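Fatty acid synthase 1, isoform A (Drosophila melanogaster, PDB 6FN6) probably builds long-chain saturated fatty acids from acetyl-CoA and malonyl-CoA with NADPH, this chain being its modifying region of dehydratase, enoylreductase and ketoreductase domains. Local coordinates at residues A[469-474]-A[504-509]; A[603-608]-A[895-900]. All blocks are in the same frame, centred on the assembly; numbering follows the deposited sequence.

Contact 1: residues A[469-474]-A[504-509]; sequences DLKAAL and KNENGG
Lys471 and Glu506 form a salt bridge where helix 466-480 meets the loop before strand 512-517. Lys471 NZ is 2.6 Å from Glu506 OE2 and uses the syn lone pair of that oxygen. A second, weak hydrogen bond runs from Lys471 NZ to Glu506 OE1 at 3.0 Å, so both carboxylate oxygens face one ammonium. The Lys471 chain is extended as far as CE and bends only at its end, where chi4 of -69° swings NZ to the carboxylate. In Glu506, chi2 of -76° folds CD back from the extended path. The two side chains cross at about a right angle.

One helical turn on from Lys471, the CB of Leu474 points toward a type II beta turn from Glu506 to Gly509. Leu474 CD2 lies 3.5 Å from Glu506 CB and 3.4 Å from Asn507 O, and its CG meets Gly508 O at 3.4 Å. Gly508 is the third residue of the turn, with phi 86°. A CB there would press on the carbonyl O of the residue before, which calls for glycine.

An alanine in place of Glu506 would probably leave the Lys471 ammonium without its charged mate and free to turn, while CB could still touch Leu474. In this Rossmann-type pseudo-ketoreductase domain the surface ion pair, with Thr1072 a weak second partner of Glu506 OE1, would orient the carboxylate, while Leu474 makes the buried apolar contact.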
# COMPACT_ATOMS: atom_id res chain seq x y z
N ASP A 469 14.74 -82.60 8.12
CA ASP A 469 15.77 -83.47 8.66
C ASP A 469 16.60 -82.70 9.68
O ASP A 469 16.96 -83.22 10.73
CB ASP A 469 16.67 -84.01 7.55
CG ASP A 469 15.92 -84.89 6.57
OD1 ASP A 469 14.68 -84.82 6.53
OD2 ASP A 469 16.58 -85.67 5.85
N LEU A 470 16.92 -81.45 9.34
CA LEU A 470 17.69 -80.59 10.22
C LEU A 470 16.91 -80.26 11.49
O LEU A 470 17.42 -80.38 12.60
CB LEU A 470 18.09 -79.30 9.50
CG LEU A 470 18.92 -78.29 10.29
CD1 LEU A 470 20.24 -78.90 10.75
CD2 LEU A 470 19.18 -77.05 9.44
N LYS A 471 15.66 -79.85 11.31
CA LYS A 471 14.78 -79.52 12.43
C LYS A 471 14.62 -80.71 13.36
O LYS A 471 14.68 -80.57 14.59
CB LYS A 471 13.41 -79.08 11.92
CG LYS A 471 13.38 -77.66 11.37
CD LYS A 471 11.98 -77.29 10.89
CE LYS A 471 11.86 -75.80 10.63
NZ LYS A 471 11.92 -75.01 11.89
N ALA A 472 14.43 -81.89 12.78
CA ALA A 472 14.28 -83.11 13.56
C ALA A 472 15.57 -83.39 14.32
O ALA A 472 15.54 -83.81 15.48
CB ALA A 472 13.94 -84.28 12.66
N ALA A 473 16.70 -83.13 13.67
CA ALA A 473 18.00 -83.36 14.27
C ALA A 473 18.28 -82.37 15.40
O ALA A 473 18.85 -82.73 16.42
CB ALA A 473 19.09 -83.27 13.22
N LEU A 474 17.86 -81.12 15.20
CA LEU A 474 18.09 -80.08 16.21
C LEU A 474 17.33 -80.38 17.50
O LEU A 474 17.87 -80.22 18.60
CB LEU A 474 17.69 -78.71 15.66
CG LEU A 474 18.85 -77.84 15.17
CD1 LEU A 474 19.63 -78.53 14.06
CD2 LEU A 474 18.34 -76.49 14.71
N LYS A 504 21.11 -70.63 12.41
CA LYS A 504 21.25 -69.97 13.71
C LYS A 504 19.90 -69.74 14.41
O LYS A 504 19.77 -69.98 15.61
CB LYS A 504 21.97 -68.63 13.56
CG LYS A 504 23.45 -68.75 13.25
CD LYS A 504 24.20 -67.44 13.51
CE LYS A 504 23.87 -66.37 12.48
NZ LYS A 504 22.64 -65.59 12.83
N ASN A 505 18.91 -69.28 13.65
CA ASN A 505 17.63 -68.90 14.23
C ASN A 505 16.70 -70.07 14.51
O ASN A 505 15.64 -69.90 15.10
CB ASN A 505 16.91 -67.91 13.30
CG ASN A 505 17.56 -66.54 13.30
OD1 ASN A 505 17.25 -65.70 14.14
ND2 ASN A 505 18.45 -66.32 12.35
N GLU A 506 17.10 -71.27 14.11
CA GLU A 506 16.29 -72.45 14.39
C GLU A 506 16.36 -72.80 15.87
O GLU A 506 17.31 -72.45 16.56
CB GLU A 506 16.76 -73.64 13.54
CG GLU A 506 16.33 -73.57 12.09
CD GLU A 506 14.86 -73.92 11.91
OE1 GLU A 506 14.28 -73.51 10.88
OE2 GLU A 506 14.30 -74.60 12.79
N ASN A 507 15.32 -73.48 16.35
CA ASN A 507 15.27 -73.92 17.74
C ASN A 507 16.32 -74.99 17.99
O ASN A 507 16.26 -76.07 17.40
CB ASN A 507 13.87 -74.44 18.09
CG ASN A 507 12.85 -73.32 18.18
OD1 ASN A 507 13.20 -72.14 18.23
ND2 ASN A 507 11.57 -73.69 18.21
N GLY A 508 17.29 -74.69 18.85
CA GLY A 508 18.40 -75.60 19.09
C GLY A 508 19.51 -75.40 18.08
O GLY A 508 20.31 -76.30 17.81
N GLY A 509 19.56 -74.20 17.51
CA GLY A 509 20.52 -73.86 16.48
C GLY A 509 21.92 -73.71 17.01
O GLY A 509 22.89 -73.85 16.27

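Contact 2: residues A[603-608]-A[895-900]; sequences TCTVYY and KVRDEE
The Tyr607 ring has Arg897 over one face. Arg897 NE sits 3.5 Å above the plane, offset toward the rim, and Arg897 CB makes a CH-pi contact 3.9 Å from the ring centroid. The motif is a classic beta bulge: Tyr607 and Tyr608 both face Ala644 of strand 642-646. Thr605 O and Glu900 OE2 lie in plane at the Tyr607 ring edge. The ring and guanidinium planes are 62° apart. Thr605 CG2 lies over a face of the guanidinium, whose NH2 bonds to Lys909 O. Glu899 CB lies at the edge of the Tyr608 ring, and the Lys895 side chain runs beside that tyrosine, pointing the same way.

The curled mixed sheet of strands 601-611, 642-646, 652-656 and 891-895 is consistent with the non-nucleotide-binding part of the enoylreductase, of medium-chain dehydrogenase type. The chain turns a corner at Tyr607. Tyr608 and Lys895 form an antiparallel, non-hydrogen-bonded pair. Tyr607 O accepts two backbone bonds, a nearly straight one from Arg897 N at 3.1 Å (169°) and a weak, bent one from Val896 N.

In Glu900, chi2 of 80° folds CD back toward the Tyr607 hydroxyl. Arg646 serves both residues: it forms a salt bridge with Glu900 OE1, which would be expected to favour the charged carboxylate, and a weak hydrogen bond with Tyr607 OH. Tyr607 OH donates to the syn lone pair of Glu900 OE2 at 2.7 Å.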
# COMPACT_ATOMS: atom_id res chain seq x y z
N THR A 603 25.61 -25.68 -25.99
CA THR A 603 26.34 -26.21 -24.85
C THR A 603 27.69 -25.51 -24.77
O THR A 603 28.50 -25.60 -25.69
CB THR A 603 26.54 -27.73 -24.95
OG1 THR A 603 25.29 -28.37 -25.25
CG2 THR A 603 27.09 -28.29 -23.64
N CYS A 604 27.92 -24.79 -23.68
CA CYS A 604 29.14 -24.02 -23.51
C CYS A 604 30.02 -24.59 -22.40
O CYS A 604 29.54 -25.29 -21.51
CB CYS A 604 28.81 -22.56 -23.19
SG CYS A 604 27.78 -21.75 -24.44
N THR A 605 31.32 -24.29 -22.48
CA THR A 605 32.25 -24.67 -21.43
C THR A 605 32.39 -23.51 -20.46
O THR A 605 32.73 -22.40 -20.86
CB THR A 605 33.64 -25.04 -22.00
OG1 THR A 605 33.49 -25.96 -23.08
CG2 THR A 605 34.51 -25.66 -20.92
N VAL A 606 32.13 -23.76 -19.18
CA VAL A 606 32.11 -22.70 -18.19
C VAL A 606 33.51 -22.45 -17.65
O VAL A 606 34.22 -23.38 -17.28
CB VAL A 606 31.14 -23.03 -17.04
CG1 VAL A 606 31.13 -21.92 -16.00
CG2 VAL A 606 29.74 -23.28 -17.57
N TYR A 607 33.90 -21.17 -17.63
CA TYR A 607 35.18 -20.76 -17.07
C TYR A 607 34.95 -19.96 -15.79
O TYR A 607 35.60 -20.21 -14.77
CB TYR A 607 35.96 -19.92 -18.08
CG TYR A 607 36.70 -20.75 -19.11
CD1 TYR A 607 36.00 -21.48 -20.06
CD2 TYR A 607 38.08 -20.79 -19.14
CE1 TYR A 607 36.66 -22.23 -21.01
CE2 TYR A 607 38.75 -21.54 -20.09
CZ TYR A 607 38.04 -22.26 -21.02
OH TYR A 607 38.69 -23.01 -21.97
N TYR A 608 34.03 -19.01 -15.86
CA TYR A 608 33.72 -18.16 -14.72
C TYR A 608 32.22 -18.15 -14.46
O TYR A 608 31.43 -17.87 -15.36
CB TYR A 608 34.23 -16.74 -14.97
CG TYR A 608 35.74 -16.65 -14.90
CD1 TYR A 608 36.52 -16.89 -16.03
CD2 TYR A 608 36.39 -16.34 -13.71
CE1 TYR A 608 37.89 -16.82 -15.97
CE2 TYR A 608 37.76 -16.26 -13.65
CZ TYR A 608 38.51 -16.50 -14.78
OH TYR A 608 39.88 -16.43 -14.72
N LYS A 895 36.12 -19.26 -10.13
CA LYS A 895 37.01 -19.61 -11.23
C LYS A 895 37.00 -21.12 -11.47
O LYS A 895 37.77 -21.86 -10.85
CB LYS A 895 38.43 -19.13 -10.92
CG LYS A 895 39.49 -19.49 -11.96
CD LYS A 895 40.86 -19.63 -11.32
CE LYS A 895 41.36 -18.31 -10.75
NZ LYS A 895 42.67 -18.47 -10.07
N VAL A 896 36.12 -21.56 -12.36
CA VAL A 896 36.02 -22.98 -12.68
C VAL A 896 37.23 -23.39 -13.51
O VAL A 896 37.83 -24.44 -13.27
CB VAL A 896 34.71 -23.29 -13.42
CG1 VAL A 896 34.57 -24.78 -13.66
CG2 VAL A 896 33.51 -22.76 -12.63
N ARG A 897 37.57 -22.57 -14.50
CA ARG A 897 38.73 -22.82 -15.35
C ARG A 897 39.55 -21.54 -15.53
O ARG A 897 38.99 -20.45 -15.67
CB ARG A 897 38.28 -23.34 -16.72
CG ARG A 897 37.50 -24.63 -16.67
CD ARG A 897 36.98 -24.99 -18.05
NE ARG A 897 38.06 -25.14 -19.02
CZ ARG A 897 38.53 -26.31 -19.46
NH1 ARG A 897 38.02 -27.46 -19.03
NH2 ARG A 897 39.52 -26.33 -20.34
N ASP A 898 40.87 -21.68 -15.54
CA ASP A 898 41.76 -20.58 -15.87
C ASP A 898 41.68 -20.29 -17.37
O ASP A 898 41.72 -21.21 -18.18
CB ASP A 898 43.20 -20.90 -15.46
CG ASP A 898 43.45 -20.65 -13.99
OD1 ASP A 898 43.20 -19.51 -13.53
OD2 ASP A 898 43.89 -21.58 -13.29
N GLU A 899 41.57 -19.02 -17.73
CA GLU A 899 41.44 -18.64 -19.13
C GLU A 899 42.76 -18.81 -19.88
O GLU A 899 43.82 -18.41 -19.39
CB GLU A 899 40.94 -17.20 -19.25
CG GLU A 899 40.72 -16.74 -20.68
CD GLU A 899 40.21 -15.31 -20.77
OE1 GLU A 899 40.00 -14.69 -19.71
OE2 GLU A 899 40.01 -14.82 -21.90
N GLU A 900 42.68 -19.40 -21.06
CA GLU A 900 43.83 -19.57 -21.94
C GLU A 900 44.44 -18.22 -22.31
O GLU A 900 43.73 -17.21 -22.41
CB GLU A 900 43.44 -20.33 -23.20
CG GLU A 900 43.13 -21.80 -22.97
CD GLU A 900 41.73 -22.03 -22.43
OE1 GLU A 900 41.06 -21.04 -22.08
OE2 GLU A 900 41.31 -23.20 -22.35

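The two contacts lie far apart. Their centres are 67 Å apart and their nearest atoms about 50 Å, so neither touches the other. Both segments of contact 1 precede those of contact 2 in the sequence, and the two contacts flank the middle of the chain from opposite sides. Contact 1 joins segments 30 residues apart within the pseudo-ketoreductase domain. Contact 2 joins segments 287 residues apart, and zinc-binding-dehydrogenase-type sequence lies between them, consistent with the enoylreductase part. Both lie away from the predicted dehydratase residues His24 and Asp175. Contact 1 lies at the surface, whereas contact 2 is partly buried.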